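Local coordinates for protein scytovirin (Scytonema varium, PDB 2QSK) that acts as an antiviral lectin, with strong activity against T-tropic HIV-1 and weaker activity against M-tropic strains, and inhibits HIV-1 fusion and infection, at residues 43-46 with 47-51. Residues are numbered along the deposited sequence; the frame is centred on the assembly and turned at random. Where two conformers were deposited one is given.
Sequences RKPD and PGPKG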
loop_
_atom_site.group_PDB
_atom_site.type_symbol
_atom_site.label_atom_id
_atom_site.label_comp_id
_atom_site.label_asym_id
_atom_site.label_seq_id
_atom_site.Cartn_x
_atom_site.Cartn_y
_atom_site.Cartn_z
ATOM N N ARG A 43 3.580 -3.211 -9.395
ATOM C CA ARG A 43 2.334 -3.046 -10.159
ATOM C C ARG A 43 2.638 -2.077 -11.287
ATOM O O ARG A 43 3.590 -1.311 -11.210
ATOM C CB ARG A 43 1.184 -2.495 -9.284
ATOM C CG ARG A 43 1.497 -1.143 -8.680
ATOM C CD ARG A 43 0.443 -0.709 -7.668
ATOM N NE ARG A 43 0.364 -1.602 -6.522
ATOM C CZ ARG A 43 1.228 -1.605 -5.504
ATOM N NH1 ARG A 43 2.225 -0.722 -5.446
ATOM N NH2 ARG A 43 1.119 -2.526 -4.548
ATOM N N LYS A 44 1.775 -2.085 -12.302
ATOM C CA LYS A 44 1.870 -1.163 -13.436
ATOM C C LYS A 44 0.462 -0.675 -13.772
ATOM O O LYS A 44 -0.398 -1.498 -14.067
ATOM C CB LYS A 44 2.468 -1.864 -14.667
ATOM C CG LYS A 44 3.511 -2.936 -14.376
ATOM C CD LYS A 44 4.091 -3.527 -15.662
ATOM C CE LYS A 44 5.181 -4.549 -15.374
ATOM N NZ LYS A 44 4.748 -5.595 -14.401
ATOM N N PRO A 45 0.206 0.652 -13.691
ATOM C CA PRO A 45 1.070 1.740 -13.235
ATOM C C PRO A 45 1.234 1.715 -11.711
ATOM O O PRO A 45 0.410 1.127 -10.990
ATOM C CB PRO A 45 0.307 2.992 -13.662
ATOM C CG PRO A 45 -1.090 2.589 -13.585
ATOM C CD PRO A 45 -1.123 1.165 -14.062
ATOM N N ASP A 46 2.306 2.349 -11.245
ATOM C CA ASP A 46 2.545 2.587 -9.821
ATOM C C ASP A 46 2.826 4.077 -9.629
ATOM O O ASP A 46 3.752 4.601 -10.239
ATOM C CB ASP A 46 3.751 1.784 -9.342
ATOM C CG ASP A 46 3.886 1.773 -7.823
ATOM O OD1 ASP A 46 2.859 1.652 -7.126
ATOM O OD2 ASP A 46 5.027 1.866 -7.319
ATOM N N PRO A 47 2.034 4.779 -8.808
ATOM C CA PRO A 47 0.882 4.273 -8.093
ATOM C C PRO A 47 -0.244 3.845 -9.037
ATOM O O PRO A 47 -0.320 4.260 -10.199
ATOM C CB PRO A 47 0.459 5.460 -7.218
ATOM C CG PRO A 47 1.000 6.644 -7.895
ATOM C CD PRO A 47 2.262 6.207 -8.539
ATOM N N GLY A 48 -1.114 2.982 -8.532
ATOM C CA GLY A 48 -2.253 2.527 -9.334
ATOM C C GLY A 48 -3.327 3.604 -9.387
ATOM O O GLY A 48 -3.283 4.570 -8.625
ATOM N N PRO A 49 -4.338 3.435 -10.255
ATOM C CA PRO A 49 -5.520 4.324 -10.215
ATOM C C PRO A 49 -6.286 4.023 -8.927
ATOM O O PRO A 49 -6.056 2.984 -8.324
ATOM C CB PRO A 49 -6.309 3.908 -11.457
ATOM C CG PRO A 49 -5.946 2.465 -11.640
ATOM C CD PRO A 49 -4.495 2.344 -11.231
ATOM N N LYS A 50 -7.194 4.896 -8.509
ATOM C CA LYS A 50 -8.043 4.572 -7.371
ATOM C C LYS A 50 -8.691 3.212 -7.583
ATOM O O LYS A 50 -9.176 2.916 -8.689
ATOM C CB LYS A 50 -9.105 5.646 -7.125
ATOM C CG LYS A 50 -8.574 6.872 -6.428
ATOM C CD LYS A 50 -8.190 6.635 -4.970
ATOM C CE LYS A 50 -9.361 6.265 -4.077
ATOM N NZ LYS A 50 -8.898 5.952 -2.706
ATOM N N GLY A 51 -8.721 2.419 -6.519
ATOM C CA GLY A 51 -9.164 1.046 -6.577
ATOM C C GLY A 51 -8.184 0.174 -5.807
ATOM O O GLY A 51 -7.328 0.688 -5.072
#
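Pro45 and Gly48 meet where the linker between the two halves of scytovirin turns sharply, a proline-rich loop with cis peptide bonds before both Pro45 and Pro47. Those two cis bonds kink the chain, and the bend brings the Pro45 carbonyl against Gly48, the tight spot of the turn: Gly48 CA lies 3.4 Å from Pro45 O, a bent CA-H...O contact. No classical hydrogen bond joins 43-46 to 47-51, and the same Pro45 O sits 3.3 Å from Pro47 O, two acceptors side by side.

Arg43 and Gly48 are the buried residues here, the arginine's CD passing 4.1 Å from Gly48 N. A bend at chi3 (63°) turns the guanidinium toward Asp46. NH1 makes salt bridges to Asp46 and Asp27, while NE bonds to Pro4 O, so the linker is tied back to the N-terminal region and the loop of Asp27. Asp46 is nevertheless exposed, its carboxylate near a bound glycerol.

The looser side belongs to two exposed prolines: Pro45 and Pro49 cross at about a right angle, with only Pro45 CG and Pro49 CD meeting, at 4.1 Å. Across the bend from those rings, Arg43 NH1 reaches Asp46 OD1 at 3.0 Å; the oxygen lies almost in the guanidinium plane, yet the nitrogen comes from above the carboxylate, 49° out of its plane.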